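Local coordinates for protein pseudopodium-enriched atypical kinase 1 (Homo sapiens, PDB 6BHC) that is an atypical pseudokinase with an unusual catalytic cleft, dimerises in a mode novel for kinase folds and probably acts as a signalling scaffold, at residues A68-Y74 with Y86-K92; E127-L133 with Q142-V147; H24-L28 with R386-M390; C35-F39 with I404-W409; R309-R314 with Q326-S330. The protein carries 1 engineered substitution. One frame throughout, in Å; residues are numbered along the deposited sequence.

Contact 1 of 5, residues A68-Y74 with Y86-K92; sequences AGDAVYY and YAVKICK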
# COMPACT_ATOMS: atom_id res chain seq x y z
N ALA A 68 -29.74 -21.15 13.82
CA ALA A 68 -29.36 -20.36 14.97
C ALA A 68 -30.32 -20.62 16.14
O ALA A 68 -31.28 -21.39 16.03
CB ALA A 68 -29.32 -18.87 14.61
N GLY A 69 -30.06 -19.95 17.26
CA GLY A 69 -30.87 -20.12 18.45
C GLY A 69 -32.25 -19.50 18.37
O GLY A 69 -33.11 -19.83 19.19
N ASP A 70 -32.49 -18.62 17.39
CA ASP A 70 -33.77 -17.94 17.27
C ASP A 70 -34.49 -18.18 15.95
O ASP A 70 -35.66 -17.80 15.83
CB ASP A 70 -33.59 -16.43 17.46
CG ASP A 70 -32.69 -15.81 16.41
OD1 ASP A 70 -31.90 -16.55 15.80
OD2 ASP A 70 -32.78 -14.58 16.19
N ALA A 71 -33.84 -18.79 14.97
CA ALA A 71 -34.43 -18.89 13.65
C ALA A 71 -33.69 -19.93 12.82
O ALA A 71 -32.65 -20.46 13.23
CB ALA A 71 -34.43 -17.54 12.93
N VAL A 72 -34.23 -20.21 11.64
CA VAL A 72 -33.59 -21.03 10.63
C VAL A 72 -33.34 -20.15 9.41
O VAL A 72 -34.10 -19.22 9.12
CB VAL A 72 -34.44 -22.27 10.28
CG1 VAL A 72 -35.73 -21.87 9.57
CG2 VAL A 72 -33.64 -23.26 9.45
N TYR A 73 -32.25 -20.43 8.70
CA TYR A 73 -31.80 -19.60 7.59
C TYR A 73 -31.81 -20.40 6.29
O TYR A 73 -31.42 -21.57 6.26
CB TYR A 73 -30.40 -19.05 7.83
CG TYR A 73 -30.34 -17.95 8.87
CD1 TYR A 73 -30.52 -16.62 8.51
CD2 TYR A 73 -30.08 -18.24 10.20
CE1 TYR A 73 -30.45 -15.61 9.45
CE2 TYR A 73 -30.01 -17.24 11.15
CZ TYR A 73 -30.20 -15.93 10.77
OH TYR A 73 -30.13 -14.93 11.71
N TYR A 74 -32.23 -19.74 5.21
CA TYR A 74 -32.22 -20.33 3.88
C TYR A 74 -31.70 -19.29 2.89
O TYR A 74 -32.17 -18.15 2.88
CB TYR A 74 -33.61 -20.79 3.45
CG TYR A 74 -34.13 -22.00 4.20
CD1 TYR A 74 -34.85 -21.85 5.39
CD2 TYR A 74 -33.93 -23.28 3.72
CE1 TYR A 74 -35.33 -22.95 6.07
CE2 TYR A 74 -34.40 -24.39 4.40
CZ TYR A 74 -35.10 -24.22 5.57
OH TYR A 74 -35.58 -25.31 6.25
N TYR A 86 -29.04 -13.12 -0.66
CA TYR A 86 -30.09 -12.88 0.32
C TYR A 86 -30.30 -14.14 1.14
O TYR A 86 -30.18 -15.25 0.61
CB TYR A 86 -31.41 -12.46 -0.34
CG TYR A 86 -31.41 -11.07 -0.94
CD1 TYR A 86 -31.67 -9.95 -0.15
CD2 TYR A 86 -31.16 -10.87 -2.29
CE1 TYR A 86 -31.67 -8.68 -0.69
CE2 TYR A 86 -31.16 -9.60 -2.84
CZ TYR A 86 -31.41 -8.51 -2.04
OH TYR A 86 -31.42 -7.25 -2.58
N ALA A 87 -30.60 -13.96 2.42
CA ALA A 87 -30.90 -15.06 3.32
C ALA A 87 -32.27 -14.83 3.94
O ALA A 87 -32.58 -13.71 4.37
CB ALA A 87 -29.84 -15.20 4.41
N VAL A 88 -33.09 -15.87 3.98
CA VAL A 88 -34.42 -15.82 4.56
C VAL A 88 -34.33 -16.33 5.99
O VAL A 88 -33.95 -17.49 6.22
CB VAL A 88 -35.43 -16.64 3.74
CG1 VAL A 88 -36.73 -16.79 4.51
CG2 VAL A 88 -35.68 -15.97 2.40
N LYS A 89 -34.66 -15.48 6.95
CA LYS A 89 -34.60 -15.81 8.37
C LYS A 89 -36.02 -16.06 8.88
O LYS A 89 -36.82 -15.12 8.96
CB LYS A 89 -33.91 -14.70 9.15
CG LYS A 89 -33.78 -14.96 10.64
CD LYS A 89 -33.16 -13.77 11.37
CE LYS A 89 -33.06 -14.03 12.86
NZ LYS A 89 -32.42 -12.90 13.59
N ILE A 90 -36.32 -17.30 9.21
CA ILE A 90 -37.65 -17.70 9.68
C ILE A 90 -37.57 -17.88 11.19
O ILE A 90 -37.02 -18.87 11.68
CB ILE A 90 -38.13 -18.99 8.99
CG1 ILE A 90 -37.95 -18.88 7.47
CG2 ILE A 90 -39.59 -19.25 9.33
CD1 ILE A 90 -38.32 -20.15 6.73
N CYS A 91 -38.14 -16.94 11.93
CA CYS A 91 -37.99 -16.90 13.38
C CYS A 91 -38.88 -17.94 14.05
O CYS A 91 -39.87 -18.42 13.49
CB CYS A 91 -38.32 -15.50 13.89
SG CYS A 91 -37.31 -14.20 13.14
N LYS A 92 -38.50 -18.30 15.28
CA LYS A 92 -39.20 -19.37 15.99
C LYS A 92 -40.46 -18.88 16.69
O LYS A 92 -41.39 -19.66 16.91
CB LYS A 92 -38.26 -20.03 16.99
CG LYS A 92 -37.06 -20.72 16.36
CD LYS A 92 -36.16 -21.35 17.41
CE LYS A 92 -34.97 -22.06 16.76
NZ LYS A 92 -34.07 -22.66 17.79
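The Tyr73 ring runs alongside the chain of Lys89, both leaving the sheet in the same direction: Tyr73 CE1 is 3.6 Å from Lys89 CB and Tyr73 OH 3.3 Å from Lys89 CD, Lys89 CB approaching the ring obliquely, while Ala68 CB stands at the ring edge, in its plane. On the other side of the sheet, with Val72, Val88 and Ile90, the Tyr74 ring meets Ile90 CD1, also obliquely. Lys89 CG presses on Ala71 CB at 3.5 Å. Fully extended, with CG trans to the backbone N (chi1 -179°), Lys89 carries NZ to a salt bridge with Asp70 OD2, 3.1 Å away on the syn side of the carboxylate; Gln118 also bonds NZ and the Tyr73 hydroxyl. Lys89 sits in the Ala-Val-Lys sequence of the kinase third strand, whose lysine in active relatives reaches ATP phosphates; here Asp70, just before the second strand, and Gln118 hold it. Paired backbone bonds link Val72 with Ile90 (Ile90 N to Val72 O 2.9 Å) and Tyr74 with Val88. Within the N-lobe sheet, strand 57-59 flanks strand 71-78 and strand 143-150 flanks strand 85-91; Leu210, on strand 209-212 of a separate small sheet, packs against Ala68 and Tyr73.

Contact 2 of 5, residues E127-L133 with Q142-V147; sequences EVPNRLL and QRSHVV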
# COMPACT_ATOMS: atom_id res chain seq x y z
N GLU A 127 -46.99 -17.49 5.61
CA GLU A 127 -47.31 -18.89 5.89
C GLU A 127 -46.17 -19.76 5.35
O GLU A 127 -45.95 -19.83 4.14
CB GLU A 127 -48.64 -19.27 5.26
CG GLU A 127 -49.84 -18.55 5.85
CD GLU A 127 -51.15 -18.94 5.18
OE1 GLU A 127 -51.10 -19.57 4.10
OE2 GLU A 127 -52.22 -18.62 5.73
N VAL A 128 -45.45 -20.42 6.25
CA VAL A 128 -44.28 -21.20 5.89
C VAL A 128 -44.61 -22.68 6.01
O VAL A 128 -45.24 -23.09 7.00
CB VAL A 128 -43.07 -20.83 6.76
CG1 VAL A 128 -41.81 -21.54 6.29
CG2 VAL A 128 -42.86 -19.32 6.76
N PRO A 129 -44.23 -23.52 5.04
CA PRO A 129 -44.46 -24.96 5.18
C PRO A 129 -43.71 -25.53 6.38
O PRO A 129 -42.58 -25.13 6.67
CB PRO A 129 -43.94 -25.53 3.86
CG PRO A 129 -43.98 -24.39 2.91
CD PRO A 129 -43.69 -23.17 3.72
N ASN A 130 -44.35 -26.49 7.06
CA ASN A 130 -43.74 -27.10 8.23
C ASN A 130 -42.49 -27.90 7.89
O ASN A 130 -41.64 -28.09 8.76
CB ASN A 130 -44.76 -28.00 8.94
CG ASN A 130 -45.88 -27.22 9.59
OD1 ASN A 130 -46.06 -26.02 9.33
ND2 ASN A 130 -46.65 -27.88 10.44
N ARG A 131 -42.37 -28.38 6.65
CA ARG A 131 -41.20 -29.16 6.27
C ARG A 131 -39.91 -28.35 6.34
O ARG A 131 -38.83 -28.93 6.47
CB ARG A 131 -41.38 -29.73 4.87
CG ARG A 131 -41.66 -28.67 3.81
CD ARG A 131 -41.81 -29.30 2.43
NE ARG A 131 -42.08 -28.30 1.41
CZ ARG A 131 -41.14 -27.61 0.77
NH1 ARG A 131 -39.86 -27.82 1.05
NH2 ARG A 131 -41.48 -26.71 -0.15
N LEU A 132 -40.00 -27.02 6.27
CA LEU A 132 -38.82 -26.18 6.39
C LEU A 132 -38.40 -25.98 7.84
O LEU A 132 -37.21 -25.77 8.11
CB LEU A 132 -39.07 -24.82 5.73
CG LEU A 132 -39.36 -24.83 4.22
CD1 LEU A 132 -39.74 -23.43 3.75
CD2 LEU A 132 -38.15 -25.35 3.47
N LEU A 133 -39.35 -26.03 8.77
CA LEU A 133 -39.07 -25.79 10.17
C LEU A 133 -38.72 -27.10 10.87
O LEU A 133 -39.53 -28.03 10.84
CB LEU A 133 -40.26 -25.14 10.85
CG LEU A 133 -40.79 -23.89 10.16
CD1 LEU A 133 -42.03 -23.38 10.87
CD2 LEU A 133 -39.71 -22.82 10.12
N GLN A 142 -50.21 -25.71 8.34
CA GLN A 142 -49.44 -24.53 7.99
C GLN A 142 -49.74 -23.38 8.94
O GLN A 142 -50.89 -23.13 9.30
CB GLN A 142 -49.73 -24.11 6.55
CG GLN A 142 -48.73 -23.14 5.97
CD GLN A 142 -48.46 -23.39 4.50
OE1 GLN A 142 -47.45 -22.95 3.95
NE2 GLN A 142 -49.37 -24.11 3.85
N ARG A 143 -48.69 -22.67 9.35
CA ARG A 143 -48.80 -21.58 10.31
C ARG A 143 -48.05 -20.36 9.81
O ARG A 143 -47.20 -20.44 8.92
CB ARG A 143 -48.28 -22.00 11.69
CG ARG A 143 -49.04 -23.15 12.31
CD ARG A 143 -49.16 -23.00 13.81
NE ARG A 143 -50.32 -23.72 14.33
CZ ARG A 143 -50.74 -23.66 15.59
NH1 ARG A 143 -50.08 -22.92 16.47
NH2 ARG A 143 -51.80 -24.35 15.97
N SER A 144 -48.37 -19.21 10.41
CA SER A 144 -47.75 -17.95 10.04
C SER A 144 -46.56 -17.67 10.94
O SER A 144 -46.62 -17.86 12.16
CB SER A 144 -48.76 -16.81 10.14
OG SER A 144 -48.17 -15.57 9.80
N HIS A 145 -45.46 -17.23 10.33
CA HIS A 145 -44.23 -16.94 11.04
C HIS A 145 -43.67 -15.60 10.60
O HIS A 145 -43.99 -15.10 9.51
CB HIS A 145 -43.18 -18.04 10.82
CG HIS A 145 -43.54 -19.36 11.43
ND1 HIS A 145 -42.99 -19.81 12.60
CD2 HIS A 145 -44.40 -20.32 11.02
CE1 HIS A 145 -43.50 -21.00 12.90
NE2 HIS A 145 -44.36 -21.33 11.95
N VAL A 146 -42.83 -15.02 11.45
CA VAL A 146 -42.13 -13.79 11.12
C VAL A 146 -40.92 -14.14 10.26
O VAL A 146 -40.06 -14.92 10.67
CB VAL A 146 -41.70 -13.03 12.38
CG1 VAL A 146 -40.92 -11.78 12.01
CG2 VAL A 146 -42.92 -12.68 13.23
N VAL A 147 -40.86 -13.57 9.06
CA VAL A 147 -39.77 -13.81 8.12
C VAL A 147 -38.94 -12.55 8.01
O VAL A 147 -39.48 -11.47 7.73
CB VAL A 147 -40.31 -14.25 6.74
CG1 VAL A 147 -39.16 -14.39 5.75
CG2 VAL A 147 -41.08 -15.55 6.86
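Val128 N donates to Arg143 O at 3.2 Å, the donor nitrogen nearly on the extension of the C=O bond, and the CA-H of Glu127 meets the same oxygen, with Glu127 CA 3.4 Å from Arg143 O. Beyond this bond, Leu133 and His145 come together from opposite directions: Leu133 CD1 sits 3.2 Å above one face of the imidazole, shifted toward the rim and only 3.3 Å from His145 NE2. This CH-pi contact buries NE2, which has no polar partner in the model. The two strands are the antiparallel fourth and fifth strands of the kinase N-lobe, and the turn from 129 to 133 brings Leu133 back to meet the ring. Val128 CG2 touches Val147 CG2 at 4.2 Å, where Ile90 and Val88 of strand 85-91 add to the packing. At the outer end Gln142 bends at its second torsion and lies beside Pro129, its CG 3.9 Å from Glu127 CB; its OE1 faces Pro129 N, which has no hydrogen to give. Asn130 sends its ND2 to Lys141 O, tying the turn to the residue preceding Gln142.

Contact 3 of 5, residues H24-L28 with R386-M390; sequences HTDAL and RTLLM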
# COMPACT_ATOMS: atom_id res chain seq x y z
N HIS A 24 2.51 8.38 12.11
CA HIS A 24 2.11 6.98 12.04
C HIS A 24 0.76 6.76 12.69
O HIS A 24 -0.08 6.02 12.16
CB HIS A 24 3.17 6.10 12.70
CG HIS A 24 4.30 5.72 11.79
ND1 HIS A 24 5.60 5.58 12.23
CD2 HIS A 24 4.32 5.45 10.46
CE1 HIS A 24 6.37 5.25 11.21
NE2 HIS A 24 5.62 5.16 10.12
N THR A 25 0.52 7.40 13.84
CA THR A 25 -0.74 7.21 14.55
C THR A 25 -1.92 7.74 13.73
O THR A 25 -2.94 7.06 13.58
CB THR A 25 -0.67 7.90 15.91
OG1 THR A 25 0.36 7.30 16.70
CG2 THR A 25 -2.00 7.76 16.65
N ASP A 26 -1.79 8.95 13.19
CA ASP A 26 -2.86 9.51 12.37
C ASP A 26 -3.05 8.72 11.08
O ASP A 26 -4.18 8.59 10.60
CB ASP A 26 -2.57 10.98 12.05
CG ASP A 26 -2.49 11.84 13.30
OD1 ASP A 26 -3.05 11.44 14.34
OD2 ASP A 26 -1.86 12.92 13.24
N ALA A 27 -1.97 8.18 10.51
CA ALA A 27 -2.09 7.40 9.29
C ALA A 27 -2.80 6.07 9.54
O ALA A 27 -3.67 5.67 8.77
CB ALA A 27 -0.71 7.16 8.67
N LEU A 28 -2.44 5.38 10.63
CA LEU A 28 -3.07 4.10 10.93
C LEU A 28 -4.55 4.27 11.25
O LEU A 28 -5.35 3.38 10.94
CB LEU A 28 -2.35 3.42 12.10
CG LEU A 28 -1.02 2.73 11.78
CD1 LEU A 28 -0.40 2.16 13.04
CD2 LEU A 28 -1.23 1.63 10.75
N ARG A 386 4.07 -0.12 14.98
CA ARG A 386 3.40 0.74 14.02
C ARG A 386 4.20 0.86 12.73
O ARG A 386 3.63 0.91 11.63
CB ARG A 386 3.16 2.13 14.63
CG ARG A 386 2.12 2.16 15.73
CD ARG A 386 1.68 3.59 16.00
NE ARG A 386 0.65 3.66 17.03
CZ ARG A 386 0.84 4.16 18.25
NH1 ARG A 386 2.03 4.63 18.60
NH2 ARG A 386 -0.16 4.19 19.12
N THR A 387 5.53 0.90 12.84
CA THR A 387 6.38 0.95 11.66
C THR A 387 6.26 -0.33 10.84
O THR A 387 6.15 -0.28 9.61
CB THR A 387 7.83 1.21 12.07
OG1 THR A 387 7.91 2.44 12.80
CG2 THR A 387 8.73 1.29 10.84
N LEU A 388 6.28 -1.48 11.51
CA LEU A 388 6.18 -2.76 10.81
C LEU A 388 4.84 -2.87 10.08
O LEU A 388 4.79 -3.27 8.91
CB LEU A 388 6.36 -3.91 11.79
CG LEU A 388 7.76 -4.07 12.37
CD1 LEU A 388 7.78 -5.16 13.44
CD2 LEU A 388 8.75 -4.38 11.27
N LEU A 389 3.75 -2.52 10.76
CA LEU A 389 2.43 -2.62 10.12
C LEU A 389 2.31 -1.65 8.95
O LEU A 389 1.73 -1.99 7.92
CB LEU A 389 1.33 -2.36 11.15
CG LEU A 389 -0.10 -2.50 10.62
CD1 LEU A 389 -0.32 -3.90 10.06
CD2 LEU A 389 -1.11 -2.19 11.71
N MET A 390 2.87 -0.44 9.10
CA MET A 390 2.83 0.52 8.00
C MET A 390 3.59 -0.01 6.79
O MET A 390 3.15 0.16 5.64
CB MET A 390 3.41 1.86 8.45
CG MET A 390 3.19 2.99 7.46
SD MET A 390 1.46 3.47 7.35
CE MET A 390 1.13 3.94 9.04
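Helices 16-39 and 371-396, from near the two ends of the chain and belonging to the split helical dimerisation region of the PEAK family, cross here at 45° with axes 10.6 Å apart. Met390, bent at chi2 (69°) and chi3, sends its CE methyl among three residues of the facing helix: it is 3.7 Å from Leu28 CG, 3.7 Å from Ala27 CB and 3.8 Å from His24 CD2. Leu28 CD1 lies 3.7 Å from Arg386 CG, and Thr25 OG1 stands 3.5 Å above the centre of the Arg386 guanidinium. Arg386 NE bonds Leu415 O. Losing this side chain to an alanine would probably cost Leu415 O this donor and open a gap beside Leu28 CD1. His24 and Thr387 touch each other and also pack on the second subunit, where the His24 rings of both copies meet. The hydroxyls of Thr25 and Thr387 bond to backbone oxygens one turn earlier. The two helices therefore hold together here chiefly by apolar packing, with no hydrogen bond to fix their register.

Contact 4 of 5, residues C35-F39 with I404-W409; sequences CEDLF and ISLEDW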
# COMPACT_ATOMS: atom_id res chain seq x y z
N CYS A 35 -10.34 0.89 5.79
CA CYS A 35 -10.70 -0.52 5.81
C CYS A 35 -12.15 -0.71 6.24
O CYS A 35 -12.88 -1.50 5.64
CB CYS A 35 -9.76 -1.29 6.75
SG CYS A 35 -8.07 -1.46 6.17
N GLU A 36 -12.58 0.02 7.27
CA GLU A 36 -13.95 -0.10 7.75
C GLU A 36 -14.96 0.21 6.65
O GLU A 36 -15.95 -0.51 6.49
CB GLU A 36 -14.16 0.82 8.96
CG GLU A 36 -15.60 0.94 9.41
CD GLU A 36 -15.73 1.73 10.70
OE1 GLU A 36 -15.29 1.22 11.76
OE2 GLU A 36 -16.27 2.85 10.66
N ASP A 37 -14.71 1.27 5.87
CA ASP A 37 -15.64 1.62 4.81
C ASP A 37 -15.61 0.60 3.68
O ASP A 37 -16.62 0.41 2.99
CB ASP A 37 -15.32 3.02 4.28
CG ASP A 37 -15.52 4.09 5.33
OD1 ASP A 37 -16.27 3.85 6.30
OD2 ASP A 37 -14.93 5.19 5.19
N LEU A 38 -14.48 -0.07 3.47
CA LEU A 38 -14.40 -1.09 2.43
C LEU A 38 -15.11 -2.38 2.85
O LEU A 38 -15.74 -3.04 2.03
CB LEU A 38 -12.94 -1.38 2.08
CG LEU A 38 -12.18 -0.26 1.37
CD1 LEU A 38 -10.74 -0.68 1.10
CD2 LEU A 38 -12.88 0.13 0.08
N PHE A 39 -15.01 -2.74 4.13
CA PHE A 39 -15.68 -3.94 4.62
C PHE A 39 -17.17 -3.74 4.86
O PHE A 39 -17.91 -4.73 4.94
CB PHE A 39 -15.02 -4.43 5.91
CG PHE A 39 -13.70 -5.12 5.71
CD1 PHE A 39 -13.64 -6.45 5.36
CD2 PHE A 39 -12.51 -4.43 5.87
CE1 PHE A 39 -12.42 -7.08 5.17
CE2 PHE A 39 -11.29 -5.05 5.68
CZ PHE A 39 -11.25 -6.38 5.33
N ILE A 404 -6.64 -7.07 1.45
CA ILE A 404 -6.62 -6.76 2.87
C ILE A 404 -7.51 -7.77 3.58
O ILE A 404 -8.71 -7.86 3.30
CB ILE A 404 -7.08 -5.33 3.14
CG1 ILE A 404 -6.20 -4.33 2.39
CG2 ILE A 404 -7.07 -5.03 4.64
CD1 ILE A 404 -4.75 -4.35 2.84
N SER A 405 -6.93 -8.53 4.50
CA SER A 405 -7.67 -9.52 5.26
C SER A 405 -8.33 -8.87 6.48
O SER A 405 -8.03 -7.74 6.86
CB SER A 405 -6.75 -10.66 5.70
OG SER A 405 -5.84 -10.22 6.69
N LEU A 406 -9.25 -9.62 7.09
CA LEU A 406 -9.93 -9.13 8.28
C LEU A 406 -8.95 -8.90 9.42
O LEU A 406 -9.08 -7.92 10.17
CB LEU A 406 -11.02 -10.11 8.69
CG LEU A 406 -11.77 -9.80 9.99
CD1 LEU A 406 -12.44 -8.44 9.90
CD2 LEU A 406 -12.79 -10.89 10.29
N GLU A 407 -7.95 -9.77 9.55
CA GLU A 407 -6.98 -9.62 10.63
C GLU A 407 -6.12 -8.37 10.45
O GLU A 407 -5.71 -7.75 11.44
CB GLU A 407 -6.10 -10.86 10.73
CG GLU A 407 -5.25 -10.92 11.99
CD GLU A 407 -4.45 -12.20 12.10
OE1 GLU A 407 -3.33 -12.16 12.66
OE2 GLU A 407 -4.94 -13.25 11.64
N ASP A 408 -5.84 -7.98 9.20
CA ASP A 408 -5.07 -6.76 8.97
C ASP A 408 -5.83 -5.53 9.45
O ASP A 408 -5.25 -4.63 10.06
CB ASP A 408 -4.74 -6.63 7.48
CG ASP A 408 -3.92 -7.79 6.96
OD1 ASP A 408 -3.18 -8.41 7.76
OD2 ASP A 408 -4.02 -8.09 5.75
N TRP A 409 -7.14 -5.48 9.17
CA TRP A 409 -7.96 -4.38 9.65
C TRP A 409 -7.96 -4.32 11.18
O TRP A 409 -7.73 -3.26 11.77
CB TRP A 409 -9.38 -4.52 9.10
CG TRP A 409 -10.37 -3.53 9.64
CD1 TRP A 409 -10.11 -2.29 10.15
CD2 TRP A 409 -11.79 -3.70 9.71
NE1 TRP A 409 -11.28 -1.68 10.54
CE2 TRP A 409 -12.32 -2.53 10.28
CE3 TRP A 409 -12.66 -4.74 9.35
CZ2 TRP A 409 -13.69 -2.36 10.50
CZ3 TRP A 409 -14.02 -4.57 9.57
CH2 TRP A 409 -14.52 -3.39 10.14
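Phe39 and Trp409 are nearly parallel, planes 10° apart, but slid so far that the rings barely overlap: the Phe39 centroid is 5.0 Å from that of the indole six-membered ring, and the closest atoms, Phe39 CD2 and Trp409 CE3, are 3.5 Å apart. The two side chains run past each other in opposite directions. Helix 16-39 also covers the indole with its own backbone and beta carbons. Cys35 CB is set over the face of the five-membered ring, 3.6 Å from Trp409 CD1, with its sulfur approaching only obliquely, and Glu36 CA lies 3.4 Å above the indole plane toward the rim. Trp409 CG is trans to the backbone N (chi1 174°), which throws the indole across to this helix. Glu36 CB meets Trp409 CZ2, its carboxylate turned 76° to the ring. At the far end of its ring, Phe39 CZ comes 3.6 Å from Ile404 O, and Cys35 SG touches Ile404 CG2 at 4.0 Å; Leu398 of the second subunit packs on both Cys35 and Ile404. Phe115 adds an edge-to-face ring contact to Trp409. Where helix 406-417 begins, Ser405 N gives a bond to Asp408 OD2 (3.2 Å) and Asp408 N a weak one back to Ser405 OG: the reciprocal pairing of a capping box, which starts the helix that presents Trp409 to helix 16-39.

Contact 5 of 5, residues R309-R314 with Q326-S330; sequences RADLPR and QQLAS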
# COMPACT_ATOMS: atom_id res chain seq x y z
N ARG A 309 -10.70 -17.01 42.45
CA ARG A 309 -10.05 -17.40 41.20
C ARG A 309 -9.70 -18.89 41.21
O ARG A 309 -9.81 -19.56 40.18
CB ARG A 309 -8.80 -16.55 40.98
CG ARG A 309 -8.45 -16.30 39.52
CD ARG A 309 -7.61 -17.42 38.93
NE ARG A 309 -7.03 -17.04 37.64
CZ ARG A 309 -6.19 -17.80 36.94
NH1 ARG A 309 -5.72 -17.37 35.78
NH2 ARG A 309 -5.84 -18.99 37.40
N ALA A 310 -9.28 -19.41 42.37
CA ALA A 310 -8.89 -20.81 42.47
C ALA A 310 -10.08 -21.76 42.41
O ALA A 310 -9.88 -22.97 42.22
CB ALA A 310 -8.11 -21.05 43.76
N ASP A 311 -11.31 -21.26 42.58
CA ASP A 311 -12.47 -22.13 42.54
C ASP A 311 -12.91 -22.45 41.11
O ASP A 311 -13.54 -23.49 40.88
CB ASP A 311 -13.63 -21.49 43.30
CG ASP A 311 -13.32 -21.29 44.77
OD1 ASP A 311 -12.72 -22.18 45.39
OD2 ASP A 311 -13.69 -20.22 45.30
N LEU A 312 -12.59 -21.59 40.15
CA LEU A 312 -13.00 -21.82 38.77
C LEU A 312 -12.24 -22.99 38.17
O LEU A 312 -11.08 -23.23 38.50
CB LEU A 312 -12.78 -20.56 37.93
CG LEU A 312 -13.67 -19.36 38.24
CD1 LEU A 312 -13.25 -18.15 37.43
CD2 LEU A 312 -15.13 -19.70 37.97
N PRO A 313 -12.89 -23.75 37.28
CA PRO A 313 -12.19 -24.86 36.62
C PRO A 313 -11.03 -24.36 35.77
O PRO A 313 -11.10 -23.29 35.15
CB PRO A 313 -13.28 -25.51 35.75
CG PRO A 313 -14.57 -25.08 36.38
CD PRO A 313 -14.31 -23.70 36.91
N ARG A 314 -9.95 -25.14 35.75
CA ARG A 314 -8.72 -24.72 35.09
C ARG A 314 -8.81 -24.98 33.59
O ARG A 314 -9.20 -26.06 33.15
CB ARG A 314 -7.52 -25.47 35.67
CG ARG A 314 -7.38 -25.35 37.18
CD ARG A 314 -6.94 -23.96 37.60
NE ARG A 314 -6.99 -23.78 39.05
CZ ARG A 314 -6.01 -24.13 39.88
NH1 ARG A 314 -4.90 -24.67 39.40
NH2 ARG A 314 -6.14 -23.93 41.18
N GLN A 326 -7.37 -17.81 30.06
CA GLN A 326 -7.75 -18.18 31.42
C GLN A 326 -7.87 -16.94 32.30
O GLN A 326 -8.85 -16.79 33.04
CB GLN A 326 -6.73 -19.16 32.00
CG GLN A 326 -6.94 -19.47 33.47
CD GLN A 326 -8.07 -20.45 33.71
OE1 GLN A 326 -7.84 -21.64 33.91
NE2 GLN A 326 -9.31 -19.95 33.69
N GLN A 327 -6.88 -16.05 32.24
CA GLN A 327 -6.93 -14.83 33.03
C GLN A 327 -8.08 -13.94 32.60
O GLN A 327 -8.74 -13.30 33.43
CB GLN A 327 -5.60 -14.08 32.93
CG GLN A 327 -5.54 -12.77 33.70
CD GLN A 327 -5.55 -12.95 35.20
OE1 GLN A 327 -5.34 -14.06 35.71
NE2 GLN A 327 -5.80 -11.87 35.93
N LEU A 328 -8.35 -13.89 31.29
CA LEU A 328 -9.46 -13.09 30.79
C LEU A 328 -10.80 -13.61 31.30
O LEU A 328 -11.67 -12.83 31.69
CB LEU A 328 -9.44 -13.07 29.26
CG LEU A 328 -10.60 -12.33 28.59
CD1 LEU A 328 -10.61 -10.87 29.03
CD2 LEU A 328 -10.51 -12.44 27.08
N ALA A 329 -10.98 -14.93 31.30
CA ALA A 329 -12.22 -15.51 31.79
C ALA A 329 -12.40 -15.26 33.29
O ALA A 329 -13.50 -14.93 33.74
CB ALA A 329 -12.26 -17.01 31.49
N SER A 330 -11.32 -15.42 34.07
CA SER A 330 -11.41 -15.19 35.50
C SER A 330 -11.83 -13.76 35.81
O SER A 330 -12.59 -13.52 36.76
CB SER A 330 -10.07 -15.51 36.17
OG SER A 330 -9.66 -16.83 35.87
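Arg309 reaches across to three residues of helix 322-332. Its NH1 gives Gln327 OE1 a weak, bent bond (3.3 Å, 139° at the hydrogen) and rests 3.4 Å from Gln326 CG, while Gln326 CD lies over one face of the guanidinium, the amide plane inclined 54° to it. Arg309 NE is 3.2 Å from Ser330 OG, but the angle is too poor for a bond, and this arginine is poorly ordered, so its grip is probably loose. Deeper, Leu312 CD1 packs 4.0 Å from Ser330 CA. The loop 309-314 belongs to the kinase C-lobe, running between the short helix 295-298 and helix 322-332. Ser330 is held by its own helix: its OG donates to Gln326 O at 2.9 Å from above the carbonyl plane, and Ser330 N reaches the same oxygen from the opposite face. Gln326, with CG trans to the backbone N (chi1 173°) and the chain bent after it, turns its amide toward the loop, where OE1 lies 3.4 Å from Arg314 CA and accepts from Ile315 N. Gln326 NE2 bonds the hydroxyl of Tyr287 on helix 277-289, which also bonds Pro313 O. Replacing Gln326 with alanine is likely to leave Ile315 N without this acceptor, the Tyr287 hydroxyl without this amide partner and the Arg309 guanidinium without the group over its face. The side chain of Tyr287 touches Leu312 as well.

Overall arrangement
Contacts 1 and 2 share the N-lobe sheet, their centres about 11 Å apart; Cys91 N bonds Val146 O between the neighbouring strands, and Tyr74 OH bonds Leu132 O. Contact 1 probably borders the unusual catalytic cleft through its third-strand lysine, Lys89. Contacts 3 and 4 lie one after the other on helix 16-39, centres about 15 Å apart and nearest atoms about 5 Å apart, against two successive C-terminal helices; both touch the second subunit, so they form part of the dimer interface. From the centre of contact 1, that of contact 3 is about 41 Å away and that of contact 4 about 27 Å. Contact 5, in the C-lobe, stands apart, its centre about 33 Å or more from every other.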